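Local coordinates for BRAMP domain protein (Streptomyces davawensis, PDB 5MLD), which replaces the C-8 methyl group of FMN with an amino group taken from glutamate, a step in the biosynthesis of the antibiotic roseoflavin, at residues P30-E33 and E38-V41; E33-E38 and F191-T196; R43-D48 and T97-V102; H47-E52 and P73-K78; P121-V126 and T206-D211. All coordinates share one frame; numbering follows the deposited sequence.

Contact 1: residues P30-E33 and E38-V41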
# COMPACT_ATOMS: atom_id res chain seq x y z
N PRO A 30 -20.00 -23.42 5.82
CA PRO A 30 -20.66 -24.59 5.21
C PRO A 30 -20.07 -24.97 3.86
O PRO A 30 -20.12 -26.15 3.49
CB PRO A 30 -22.13 -24.16 5.07
CG PRO A 30 -22.10 -22.67 5.14
CD PRO A 30 -20.94 -22.32 6.03
N LEU A 31 -19.51 -24.01 3.12
CA LEU A 31 -18.87 -24.36 1.86
C LEU A 31 -17.62 -25.20 2.09
O LEU A 31 -17.38 -26.18 1.38
CB LEU A 31 -18.53 -23.10 1.06
CG LEU A 31 -19.72 -22.25 0.61
CD1 LEU A 31 -19.19 -20.94 0.04
CD2 LEU A 31 -20.59 -22.98 -0.41
N TYR A 32 -16.79 -24.84 3.08
CA TYR A 32 -15.64 -25.68 3.39
C TYR A 32 -16.08 -27.06 3.84
O TYR A 32 -15.50 -28.07 3.43
CB TYR A 32 -14.76 -25.04 4.47
CG TYR A 32 -13.75 -24.05 3.96
CD1 TYR A 32 -12.79 -24.42 3.04
CD2 TYR A 32 -13.75 -22.72 4.40
CE1 TYR A 32 -11.87 -23.53 2.56
CE2 TYR A 32 -12.82 -21.81 3.93
CZ TYR A 32 -11.88 -22.22 3.01
OH TYR A 32 -10.96 -21.34 2.51
N GLU A 33 -17.13 -27.13 4.68
CA GLU A 33 -17.59 -28.43 5.16
C GLU A 33 -18.08 -29.31 4.01
O GLU A 33 -17.88 -30.53 4.03
CB GLU A 33 -18.68 -28.24 6.22
CG GLU A 33 -18.20 -27.53 7.50
CD GLU A 33 -17.18 -28.33 8.34
OE1 GLU A 33 -16.97 -29.53 8.08
OE2 GLU A 33 -16.60 -27.76 9.30
N GLU A 38 -12.68 -29.71 7.49
CA GLU A 38 -13.23 -29.38 8.80
C GLU A 38 -12.82 -27.96 9.17
O GLU A 38 -11.65 -27.59 9.01
CB GLU A 38 -12.72 -30.35 9.86
CG GLU A 38 -12.83 -31.81 9.45
CD GLU A 38 -12.34 -32.76 10.51
OE1 GLU A 38 -11.37 -32.40 11.23
OE2 GLU A 38 -12.93 -33.85 10.64
N THR A 39 -13.77 -27.17 9.64
CA THR A 39 -13.53 -25.76 9.92
C THR A 39 -13.53 -25.49 11.41
O THR A 39 -14.25 -26.14 12.18
CB THR A 39 -14.57 -24.86 9.26
OG1 THR A 39 -15.87 -25.16 9.80
CG2 THR A 39 -14.57 -25.07 7.78
N GLU A 40 -12.75 -24.50 11.81
CA GLU A 40 -12.80 -23.97 13.16
C GLU A 40 -12.71 -22.46 13.06
O GLU A 40 -11.86 -21.95 12.33
CB GLU A 40 -11.64 -24.50 14.00
CG GLU A 40 -11.62 -23.96 15.41
CD GLU A 40 -10.62 -24.70 16.27
OE1 GLU A 40 -9.72 -25.38 15.71
OE2 GLU A 40 -10.75 -24.62 17.51
N VAL A 41 -13.58 -21.75 13.78
CA VAL A 41 -13.56 -20.29 13.81
C VAL A 41 -13.06 -19.87 15.18
O VAL A 41 -13.58 -20.34 16.20
CB VAL A 41 -14.95 -19.68 13.53
CG1 VAL A 41 -14.87 -18.14 13.55
CG2 VAL A 41 -15.53 -20.16 12.22

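Contact 2: residues E33-E38 and F191-T196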
# COMPACT_ATOMS: atom_id res chain seq x y z
N GLU A 33 -17.13 -27.13 4.68
CA GLU A 33 -17.59 -28.43 5.16
C GLU A 33 -18.08 -29.31 4.01
O GLU A 33 -17.88 -30.53 4.03
CB GLU A 33 -18.68 -28.24 6.22
CG GLU A 33 -18.20 -27.53 7.50
CD GLU A 33 -17.18 -28.33 8.34
OE1 GLU A 33 -16.97 -29.53 8.08
OE2 GLU A 33 -16.60 -27.76 9.30
N LYS A 34 -18.73 -28.71 3.00
CA LYS A 34 -19.13 -29.47 1.81
C LYS A 34 -17.92 -29.99 1.05
O LYS A 34 -18.03 -31.02 0.36
CB LYS A 34 -19.98 -28.63 0.86
CG LYS A 34 -21.33 -28.17 1.38
CD LYS A 34 -21.98 -27.21 0.38
CE LYS A 34 -23.34 -26.71 0.87
NZ LYS A 34 -24.33 -27.82 1.06
N GLU A 35 -16.79 -29.28 1.11
CA GLU A 35 -15.53 -29.73 0.53
C GLU A 35 -14.87 -30.84 1.33
O GLU A 35 -13.81 -31.34 0.92
CB GLU A 35 -14.54 -28.56 0.40
CG GLU A 35 -14.88 -27.54 -0.67
CD GLU A 35 -14.37 -27.93 -2.06
OE1 GLU A 35 -13.76 -29.02 -2.20
OE2 GLU A 35 -14.57 -27.14 -3.00
N GLY A 36 -15.43 -31.23 2.47
CA GLY A 36 -14.77 -32.20 3.32
C GLY A 36 -13.67 -31.63 4.17
O GLY A 36 -12.84 -32.38 4.69
N ILE A 37 -13.61 -30.31 4.31
CA ILE A 37 -12.56 -29.65 5.08
C ILE A 37 -13.17 -29.17 6.38
O ILE A 37 -14.12 -28.36 6.37
CB ILE A 37 -11.91 -28.53 4.27
CG1 ILE A 37 -11.29 -29.15 3.01
CG2 ILE A 37 -10.88 -27.77 5.10
CD1 ILE A 37 -10.41 -28.26 2.23
N GLU A 38 -12.68 -29.71 7.49
CA GLU A 38 -13.23 -29.38 8.80
C GLU A 38 -12.82 -27.96 9.17
O GLU A 38 -11.65 -27.59 9.01
CB GLU A 38 -12.72 -30.35 9.86
CG GLU A 38 -12.83 -31.81 9.45
CD GLU A 38 -12.34 -32.76 10.51
OE1 GLU A 38 -11.37 -32.40 11.23
OE2 GLU A 38 -12.93 -33.85 10.64
N PHE A 191 -15.55 -18.69 -4.93
CA PHE A 191 -14.25 -18.84 -5.60
C PHE A 191 -13.18 -19.20 -4.59
O PHE A 191 -12.40 -20.14 -4.78
CB PHE A 191 -13.83 -17.53 -6.30
CG PHE A 191 -14.67 -17.12 -7.50
CD1 PHE A 191 -15.73 -17.88 -7.97
CD2 PHE A 191 -14.35 -15.94 -8.17
CE1 PHE A 191 -16.46 -17.47 -9.06
CE2 PHE A 191 -15.07 -15.52 -9.28
CZ PHE A 191 -16.13 -16.28 -9.73
N MET A 192 -13.10 -18.42 -3.51
CA MET A 192 -12.03 -18.58 -2.55
C MET A 192 -12.06 -19.96 -1.91
O MET A 192 -11.02 -20.61 -1.77
CB MET A 192 -12.12 -17.49 -1.48
CG MET A 192 -10.98 -17.46 -0.51
SD MET A 192 -11.19 -18.57 0.90
CE MET A 192 -12.82 -18.12 1.50
N VAL A 193 -13.25 -20.42 -1.50
CA VAL A 193 -13.35 -21.73 -0.86
C VAL A 193 -12.97 -22.84 -1.83
O VAL A 193 -12.22 -23.76 -1.49
CB VAL A 193 -14.77 -21.94 -0.30
CG1 VAL A 193 -14.94 -23.41 0.18
CG2 VAL A 193 -14.99 -20.98 0.85
N ALA A 194 -13.50 -22.78 -3.05
CA ALA A 194 -13.19 -23.82 -4.03
C ALA A 194 -11.69 -23.88 -4.31
O ALA A 194 -11.11 -24.98 -4.36
CB ALA A 194 -13.97 -23.57 -5.32
N ASN A 195 -11.05 -22.73 -4.46
CA ASN A 195 -9.65 -22.71 -4.88
C ASN A 195 -8.69 -23.02 -3.72
O ASN A 195 -7.73 -23.77 -3.90
CB ASN A 195 -9.29 -21.36 -5.52
CG ASN A 195 -9.93 -21.15 -6.88
OD1 ASN A 195 -10.45 -22.09 -7.49
ND2 ASN A 195 -9.86 -19.92 -7.37
N THR A 196 -8.93 -22.46 -2.52
CA THR A 196 -8.08 -22.83 -1.39
C THR A 196 -8.21 -24.31 -1.08
O THR A 196 -7.22 -24.96 -0.70
CB THR A 196 -8.42 -22.03 -0.13
OG1 THR A 196 -9.81 -22.18 0.19
CG2 THR A 196 -8.11 -20.57 -0.37
O HOH W 1 -12.55 -27.26 -4.69

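Contact 3: residues R43-D48 and T97-V102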
# COMPACT_ATOMS: atom_id res chain seq x y z
N ARG A 43 -12.30 -16.29 17.36
CA ARG A 43 -12.34 -14.83 17.40
C ARG A 43 -11.21 -14.40 18.31
O ARG A 43 -11.29 -14.55 19.53
CB ARG A 43 -13.68 -14.28 17.89
CG ARG A 43 -13.66 -12.76 17.81
CD ARG A 43 -14.98 -12.13 18.31
NE ARG A 43 -16.14 -12.56 17.53
CZ ARG A 43 -17.33 -11.97 17.59
NH1 ARG A 43 -17.49 -10.91 18.37
NH2 ARG A 43 -18.35 -12.41 16.86
N VAL A 44 -10.12 -13.90 17.71
CA VAL A 44 -8.86 -13.82 18.42
C VAL A 44 -8.92 -12.83 19.57
O VAL A 44 -8.25 -13.02 20.59
CB VAL A 44 -7.71 -13.50 17.44
CG1 VAL A 44 -7.64 -14.54 16.33
CG2 VAL A 44 -7.91 -12.13 16.83
N ILE A 45 -9.74 -11.78 19.45
CA ILE A 45 -9.83 -10.77 20.51
C ILE A 45 -10.44 -11.35 21.79
O ILE A 45 -10.28 -10.77 22.87
CB ILE A 45 -10.63 -9.54 20.03
CG1 ILE A 45 -10.35 -8.32 20.91
CG2 ILE A 45 -12.14 -9.80 19.98
CD1 ILE A 45 -9.00 -7.72 20.71
N ASP A 46 -11.14 -12.49 21.70
CA ASP A 46 -11.67 -13.11 22.91
C ASP A 46 -10.58 -13.69 23.78
O ASP A 46 -10.84 -14.02 24.94
CB ASP A 46 -12.62 -14.26 22.59
CG ASP A 46 -13.90 -13.80 21.92
OD1 ASP A 46 -14.22 -12.59 21.97
OD2 ASP A 46 -14.58 -14.66 21.34
N HIS A 47 -9.38 -13.84 23.24
CA HIS A 47 -8.31 -14.57 23.88
C HIS A 47 -7.19 -13.65 24.31
O HIS A 47 -6.92 -12.62 23.68
CB HIS A 47 -7.79 -15.64 22.93
CG HIS A 47 -8.82 -16.66 22.59
ND1 HIS A 47 -9.08 -17.74 23.40
CD2 HIS A 47 -9.71 -16.72 21.57
CE1 HIS A 47 -10.07 -18.45 22.88
NE2 HIS A 47 -10.46 -17.85 21.77
N ASP A 48 -6.52 -14.04 25.40
CA ASP A 48 -5.48 -13.23 26.01
C ASP A 48 -4.17 -13.49 25.27
O ASP A 48 -3.49 -14.48 25.54
CB ASP A 48 -5.38 -13.56 27.49
CG ASP A 48 -4.32 -12.76 28.20
OD1 ASP A 48 -4.00 -11.64 27.75
OD2 ASP A 48 -3.81 -13.26 29.22
N THR A 97 -7.18 -5.31 10.94
CA THR A 97 -7.31 -4.73 12.27
C THR A 97 -6.02 -4.86 13.07
O THR A 97 -5.11 -5.64 12.74
CB THR A 97 -8.43 -5.39 13.08
OG1 THR A 97 -8.12 -6.77 13.30
CG2 THR A 97 -9.77 -5.23 12.39
N SER A 98 -5.93 -4.09 14.16
CA SER A 98 -4.77 -4.21 15.03
C SER A 98 -4.67 -5.61 15.63
O SER A 98 -3.57 -6.09 15.92
CB SER A 98 -4.79 -3.16 16.15
OG SER A 98 -5.95 -3.31 16.95
N ALA A 99 -5.82 -6.29 15.81
CA ALA A 99 -5.80 -7.66 16.32
C ALA A 99 -5.14 -8.63 15.34
O ALA A 99 -4.34 -9.48 15.75
CB ALA A 99 -7.23 -8.12 16.64
N ALA A 100 -5.50 -8.54 14.06
CA ALA A 100 -4.81 -9.31 13.03
C ALA A 100 -3.32 -8.97 13.02
O ALA A 100 -2.46 -9.85 12.84
CB ALA A 100 -5.43 -9.02 11.66
N HIS A 101 -3.01 -7.70 13.24
CA HIS A 101 -1.64 -7.22 13.21
C HIS A 101 -0.79 -7.86 14.30
O HIS A 101 0.35 -8.28 14.06
CB HIS A 101 -1.69 -5.70 13.35
CG HIS A 101 -0.48 -4.97 12.88
ND1 HIS A 101 -0.54 -3.66 12.47
CD2 HIS A 101 0.82 -5.34 12.79
CE1 HIS A 101 0.66 -3.25 12.12
NE2 HIS A 101 1.52 -4.24 12.32
N VAL A 102 -1.33 -7.95 15.52
CA VAL A 102 -0.61 -8.61 16.62
C VAL A 102 -0.36 -10.07 16.28
O VAL A 102 0.76 -10.58 16.44
CB VAL A 102 -1.39 -8.47 17.94
CG1 VAL A 102 -0.74 -9.32 19.03
CG2 VAL A 102 -1.41 -7.01 18.37

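Contact 4: residues H47-E52 and P73-K78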
# COMPACT_ATOMS: atom_id res chain seq x y z
N HIS A 47 -9.38 -13.84 23.24
CA HIS A 47 -8.31 -14.57 23.88
C HIS A 47 -7.19 -13.65 24.31
O HIS A 47 -6.92 -12.62 23.68
CB HIS A 47 -7.79 -15.64 22.93
CG HIS A 47 -8.82 -16.66 22.59
ND1 HIS A 47 -9.08 -17.74 23.40
CD2 HIS A 47 -9.71 -16.72 21.57
CE1 HIS A 47 -10.07 -18.45 22.88
NE2 HIS A 47 -10.46 -17.85 21.77
N ASP A 48 -6.52 -14.04 25.40
CA ASP A 48 -5.48 -13.23 26.01
C ASP A 48 -4.17 -13.49 25.27
O ASP A 48 -3.49 -14.48 25.54
CB ASP A 48 -5.38 -13.56 27.49
CG ASP A 48 -4.32 -12.76 28.20
OD1 ASP A 48 -4.00 -11.64 27.75
OD2 ASP A 48 -3.81 -13.26 29.22
N ILE A 49 -3.81 -12.59 24.36
CA ILE A 49 -2.59 -12.71 23.56
C ILE A 49 -1.72 -11.49 23.84
O ILE A 49 -2.11 -10.37 23.51
CB ILE A 49 -2.90 -12.79 22.05
CG1 ILE A 49 -3.86 -13.95 21.73
CG2 ILE A 49 -1.61 -12.85 21.24
CD1 ILE A 49 -3.37 -15.30 22.09
N GLU A 50 -0.54 -11.71 24.43
CA GLU A 50 0.30 -10.59 24.83
C GLU A 50 0.93 -9.91 23.62
O GLU A 50 1.52 -10.57 22.76
CB GLU A 50 1.40 -11.05 25.80
CG GLU A 50 2.35 -9.93 26.21
CD GLU A 50 1.62 -8.70 26.79
OE1 GLU A 50 0.75 -8.86 27.69
OE2 GLU A 50 1.92 -7.57 26.35
N GLN A 51 0.80 -8.58 23.56
CA GLN A 51 1.31 -7.79 22.45
C GLN A 51 2.79 -7.43 22.62
O GLN A 51 3.50 -7.26 21.62
CB GLN A 51 0.50 -6.50 22.33
CG GLN A 51 0.97 -5.53 21.26
CD GLN A 51 0.16 -4.24 21.27
OE1 GLN A 51 -0.31 -3.80 22.32
NE2 GLN A 51 -0.04 -3.66 20.10
N GLU A 52 3.26 -7.30 23.86
CA GLU A 52 4.60 -6.78 24.09
C GLU A 52 5.65 -7.80 23.68
O GLU A 52 5.42 -9.01 23.65
CB GLU A 52 4.79 -6.40 25.55
CG GLU A 52 4.03 -5.14 25.94
CD GLU A 52 3.97 -4.92 27.44
OE1 GLU A 52 4.97 -5.24 28.13
OE2 GLU A 52 2.94 -4.40 27.92
N PRO A 73 0.47 -19.87 22.84
CA PRO A 73 0.84 -21.25 22.45
C PRO A 73 -0.34 -22.06 21.95
O PRO A 73 -0.23 -22.77 20.94
CB PRO A 73 1.42 -21.83 23.75
CG PRO A 73 2.00 -20.63 24.44
CD PRO A 73 1.03 -19.51 24.16
N TRP A 74 -1.49 -21.95 22.63
CA TRP A 74 -2.71 -22.61 22.17
C TRP A 74 -3.08 -22.19 20.74
O TRP A 74 -3.35 -23.04 19.89
CB TRP A 74 -3.85 -22.29 23.14
CG TRP A 74 -5.22 -22.64 22.66
CD1 TRP A 74 -5.83 -23.85 22.74
CD2 TRP A 74 -6.18 -21.74 22.06
NE1 TRP A 74 -7.10 -23.78 22.21
CE2 TRP A 74 -7.34 -22.50 21.79
CE3 TRP A 74 -6.16 -20.39 21.72
CZ2 TRP A 74 -8.47 -21.94 21.19
CZ3 TRP A 74 -7.30 -19.83 21.13
CH2 TRP A 74 -8.43 -20.61 20.87
N LEU A 75 -3.08 -20.88 20.47
CA LEU A 75 -3.46 -20.43 19.13
C LEU A 75 -2.40 -20.79 18.09
O LEU A 75 -2.74 -21.18 16.97
CB LEU A 75 -3.71 -18.91 19.13
CG LEU A 75 -4.15 -18.27 17.80
CD1 LEU A 75 -5.32 -19.00 17.17
CD2 LEU A 75 -4.48 -16.78 17.99
N LEU A 76 -1.11 -20.64 18.44
CA LEU A 76 -0.04 -21.00 17.51
C LEU A 76 -0.14 -22.46 17.11
O LEU A 76 0.10 -22.82 15.95
CB LEU A 76 1.33 -20.71 18.15
CG LEU A 76 2.56 -21.04 17.30
CD1 LEU A 76 2.47 -20.39 15.93
CD2 LEU A 76 3.85 -20.60 18.00
N GLU A 77 -0.50 -23.33 18.06
CA GLU A 77 -0.60 -24.74 17.74
C GLU A 77 -1.74 -25.01 16.76
O GLU A 77 -1.60 -25.85 15.87
CB GLU A 77 -0.76 -25.57 19.01
CG GLU A 77 -0.66 -27.08 18.80
CD GLU A 77 0.56 -27.51 17.99
OE1 GLU A 77 0.42 -28.43 17.15
OE2 GLU A 77 1.67 -26.95 18.18
N LYS A 78 -2.87 -24.31 16.91
CA LYS A 78 -3.94 -24.45 15.92
C LYS A 78 -3.49 -24.00 14.54
O LYS A 78 -3.86 -24.60 13.52
CB LYS A 78 -5.18 -23.66 16.36
CG LYS A 78 -5.90 -24.28 17.56
CD LYS A 78 -7.28 -23.68 17.79
CE LYS A 78 -8.02 -24.45 18.87
NZ LYS A 78 -8.31 -25.84 18.42

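Contact 5: residues P121-V126 and T206-D211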
# COMPACT_ATOMS: atom_id res chain seq x y z
N PRO A 121 8.24 -23.57 9.12
CA PRO A 121 7.20 -24.43 9.71
C PRO A 121 5.86 -24.37 9.00
O PRO A 121 5.10 -25.34 9.06
CB PRO A 121 7.08 -23.91 11.15
CG PRO A 121 8.33 -23.23 11.41
CD PRO A 121 8.82 -22.67 10.12
N LEU A 122 5.53 -23.26 8.34
CA LEU A 122 4.21 -23.11 7.72
C LEU A 122 4.23 -23.43 6.23
O LEU A 122 3.23 -23.19 5.54
CB LEU A 122 3.68 -21.69 7.98
CG LEU A 122 3.54 -21.37 9.48
CD1 LEU A 122 2.93 -20.00 9.72
CD2 LEU A 122 2.72 -22.43 10.20
N TYR A 123 5.33 -23.96 5.72
CA TYR A 123 5.37 -24.42 4.34
C TYR A 123 4.29 -25.46 4.06
O TYR A 123 3.89 -26.23 4.94
CB TYR A 123 6.75 -25.01 4.02
CG TYR A 123 7.57 -24.10 3.12
CD1 TYR A 123 7.99 -22.86 3.57
CD2 TYR A 123 7.92 -24.48 1.83
CE1 TYR A 123 8.73 -22.02 2.77
CE2 TYR A 123 8.66 -23.65 1.02
CZ TYR A 123 9.06 -22.43 1.49
OH TYR A 123 9.79 -21.58 0.69
N ASN A 124 3.81 -25.46 2.81
CA ASN A 124 2.79 -26.36 2.27
C ASN A 124 1.40 -26.08 2.78
O ASN A 124 0.49 -26.90 2.56
CB ASN A 124 3.16 -27.82 2.52
CG ASN A 124 4.52 -28.12 1.98
OD1 ASN A 124 4.73 -28.00 0.78
ND2 ASN A 124 5.47 -28.42 2.86
N LYS A 125 1.19 -24.95 3.44
CA LYS A 125 -0.16 -24.55 3.83
C LYS A 125 -0.71 -23.54 2.82
O LYS A 125 -0.00 -23.05 1.93
CB LYS A 125 -0.14 -23.98 5.25
CG LYS A 125 0.31 -25.02 6.28
CD LYS A 125 0.43 -24.37 7.65
CE LYS A 125 0.90 -25.39 8.67
NZ LYS A 125 -0.05 -26.51 8.80
N VAL A 126 -2.00 -23.27 2.93
CA VAL A 126 -2.70 -22.43 1.96
C VAL A 126 -3.41 -21.32 2.72
O VAL A 126 -3.96 -21.57 3.81
CB VAL A 126 -3.71 -23.26 1.13
CG1 VAL A 126 -4.55 -22.36 0.25
CG2 VAL A 126 -2.97 -24.28 0.27
N THR A 206 1.43 -33.52 -2.82
CA THR A 206 2.72 -33.22 -3.44
C THR A 206 3.28 -31.94 -2.85
O THR A 206 3.27 -30.88 -3.49
CB THR A 206 2.59 -33.11 -4.97
OG1 THR A 206 1.91 -31.90 -5.31
CG2 THR A 206 1.79 -34.27 -5.51
N PRO A 207 3.80 -32.00 -1.62
CA PRO A 207 4.37 -30.80 -1.00
C PRO A 207 5.60 -30.30 -1.74
O PRO A 207 6.23 -31.04 -2.50
CB PRO A 207 4.73 -31.28 0.41
CG PRO A 207 4.92 -32.76 0.27
CD PRO A 207 3.89 -33.18 -0.74
N TYR A 208 5.93 -29.03 -1.51
CA TYR A 208 7.21 -28.51 -1.98
C TYR A 208 8.32 -29.38 -1.42
O TYR A 208 8.26 -29.81 -0.26
CB TYR A 208 7.41 -27.05 -1.54
CG TYR A 208 6.39 -26.09 -2.13
CD1 TYR A 208 6.52 -25.60 -3.43
CD2 TYR A 208 5.28 -25.69 -1.39
CE1 TYR A 208 5.57 -24.74 -3.97
CE2 TYR A 208 4.33 -24.84 -1.91
CZ TYR A 208 4.47 -24.36 -3.19
OH TYR A 208 3.52 -23.51 -3.72
N THR A 209 9.32 -29.69 -2.26
CA THR A 209 10.51 -30.42 -1.83
C THR A 209 11.71 -29.50 -1.69
O THR A 209 12.82 -29.98 -1.43
CB THR A 209 10.84 -31.56 -2.80
OG1 THR A 209 11.03 -31.04 -4.12
CG2 THR A 209 9.72 -32.59 -2.81
N THR A 210 11.51 -28.20 -1.88
CA THR A 210 12.59 -27.23 -1.79
C THR A 210 13.33 -27.36 -0.48
O THR A 210 12.71 -27.41 0.59
CB THR A 210 12.03 -25.81 -1.92
OG1 THR A 210 11.20 -25.72 -3.09
CG2 THR A 210 13.16 -24.79 -2.01
N ASP A 211 14.66 -27.40 -0.56
CA ASP A 211 15.55 -27.41 0.60
C ASP A 211 16.09 -25.99 0.76
O ASP A 211 17.02 -25.59 0.05
CB ASP A 211 16.65 -28.44 0.39
CG ASP A 211 17.63 -28.55 1.56
OD1 ASP A 211 17.78 -27.58 2.35
OD2 ASP A 211 18.27 -29.62 1.67

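Contact 1: residues P30-E33 and E38-V41
The E33 carboxylate and the Y32 ring are the flat groups that T39 meets. T39 uses a single oxygen of the carboxylate, OE2, which takes two bonds. T39 OG1 donates to E33 OE2 at 2.7 Å, arriving on the anti side and only 20° out of the carboxylate plane. T39 N reaches the same E33 OE2 at 2.9 Å from above that plane. With chi1 of T39 at 62°, OG1 sits between its own backbone N and carbonyl carbon, and both donors converge on one acceptor. E33 bends at chi2 (-67°) to swing its acid across to the strand. Two donors on OE2 would be expected to favour the charged acid. The Y32 ring receives T39 CG2 obliquely, its atom CG lying 4.0 Å from that methyl. The closest apolar touch is at the base of the tyrosine side chain, Y32 CB to T39 CG2 at 3.3 Å, a tight fit. The phenol itself leads away from the strand and ends at a hydrogen bond between Y32 OH and T196 OG1. This is the return leg of a beta-alpha-beta crossover in the flavodoxin-like fold: helix 20-34 ends, the chain turns, and strand 38-43 begins. The strand runs parallel to strand 4-9, pairing through E38 and E40, while Y32 packs on I84 and V86 of strand 84-92 and, with L31, against helix 183-205.

Contact 2: residues E33-E38 and F191-T196
A Schellman motif closes helix 20-34 at G36, and E35, the residue just before that glycine, reaches across to V193 and A194 of helix 183-205. G36 N bonds back to E33 O at 3.0 Å, and I37 N to Y32 O. Phi of G36 is positive (79°), a backbone conformation that suits glycine. E35 CB points to the other helix and the chain bends at chi2 (-85°), so that its aliphatic part and its acid each find a different partner. E35 CG lies 4.2 Å from V193 CG1, while E35 OE2 lies 3.7 Å from A194 CA. The polar link between the segments is a water. It donates to E35 OE2 at 2.6 Å and to A194 O at 2.7 Å, coupling the acid to a main-chain carbonyl. E35 OE1 is held by a salt bridge to R201, about two turns beyond A194 in the same helix, and the carboxylate therefore has a partner on each oxygen. Within helix 183-205, T196 OG1 donates to M192 O, whose other face takes T196 N. The two helices are neighbours along this side of the fold: V193 also packs on L31 and Y32 of helix 20-34, T196 rests on V126 of strand 125-132, and A194 meets T210 of the second subunit.

Contact 3: residues R43-D48 and T97-V102
T97 OG1 is gripped twice, by A100 N and by T10 O, and so fixes the start of helix 98-107, whose first turn presents A99 to V44 and I45. The capping bond from A100 N to T97 OG1 is long, 3.3 Å, but nearly straight at 173°, and makes T97 the N-cap. A99 CB is the atom both residues meet: V44 CG2 approaches it to 4.1 Å and I45 CD1 to 4.5 Å. I45 reaches it with the end of its chain, turned in by chi2 (73°), since the CB itself does not face the helix. V44 and I45 belong to a short 3-10 turn after strand 38-43, closed by D46 N on R43 O at 3.0 Å and H47 N on V44 O, also 3.0 Å. The FMN site is close by: the side chain of A99 comes within about 4 Å of L12, and that of I45 within about 6 Å of R13, which positions the donor glutamate. R43 NH1 bonds to the carbonyl of R13. S98 and H101 of the same helix bond to the third subunit. The contact between the segments is small and wholly apolar, consistent with burial next to L12 and R13, which bind FMN, while polar bonds secure each segment separately.

Contact 4: residues H47-E52 and P73-K78
Ring against ring, with an aliphatic pair beside it, joins the loop after strand 38-43 to helix 72-81 of the flavodoxin-like fold, as H47 meets W74 and I49 meets L75. The indole brings its six-membered ring over one face of the imidazole, and W74 CZ3 stands 3.5 Å above the centre of the H47 ring. Since the planes are inclined at 33° and the centroids are 4.5 Å apart, the pair is oblique. W74 reaches out with CG anti to its backbone N (chi1 167°), which carries the indole toward the loop. H47 ND1 is hydrogen-bonded to E71 OE1 just before the helix, and that bond fixes how the imidazole is turned under the indole. A face of the indole is lined by K78 CD, at 3.9 Å, from the next turn of the helix. H47 and W74 both touch V42 of strand 38-43. Beside the rings, I49 CD1 and L75 CD2 are 4.5 Å apart, and both residues pack on helix 98-107, I49 on K106 and L75 on I103. Further along the loop, E52 OE2 forms a salt bridge with R14 of the third subunit. The tightest approach between the two segments is H47 CE1 to W74 CH2, 3.4 Å.

Contact 5: residues P121-V126 and T206-D211
The N124 side chain, with CG beside its own backbone N (chi1 -55°) and the amide rotated by chi2, directs OD1 at P207 and Y208. Its backbone has positive phi, as befits the third residue of a type II turn from L122 to K125, whose closing bond from K125 N to L122 O is weak at 3.4 Å. Y208 N donates to N124 OD1 at 2.8 Å, bent at the hydrogen to 141° and tilted somewhat from the carbonyl plane. The same oxygen lies 3.2 Å from Y208 CD2, at the edge of the phenol ring and near its plane. The amide and ring planes are 24° apart. P207 CB comes to 3.3 Å from N124 OD1, adding a hydrocarbon flank to the acceptor. The other end of the amide is also held: N124 ND2 bonds to Q119 OE1, fixing which way the group is flipped. Beside this, Y208 CB meets the edge of the Y123 ring, 4.3 Å from Y123 CD2. The phenols end elsewhere, Y208 OH on S155 and Y123 OH on N159 and N195 of the second subunit. The contact thus ties the turn entering strand 125-132 of the central sheet to the linker between helices 183-205 and 212-220. Y208 packs on L203 of the first helix and Y123 on L212 of the second, while H198 of the second subunit meets the Y208 ring.

Contacts 1 and 2 both begin at the end of helix 20-34, with centres about 8 Å apart; Y32 of one bonds to T196 of the other. Contacts 3 and 4 share H47 and D48, have centres about 9 Å apart, and face the third subunit. Strand 38-43 connects the pairs along the chain, and an E40–K78 salt bridge joins contacts 1 and 4. Contact 5 opens after these, on the opposite side of the chain's centre from contact 3, their centres about 27 Å apart. Its segments alternate with those of contact 2, and both meet the second subunit. The contacts thus link the flavodoxin-like core to two of the tetramer's other three subunits, with contact 3 nearest the flavin.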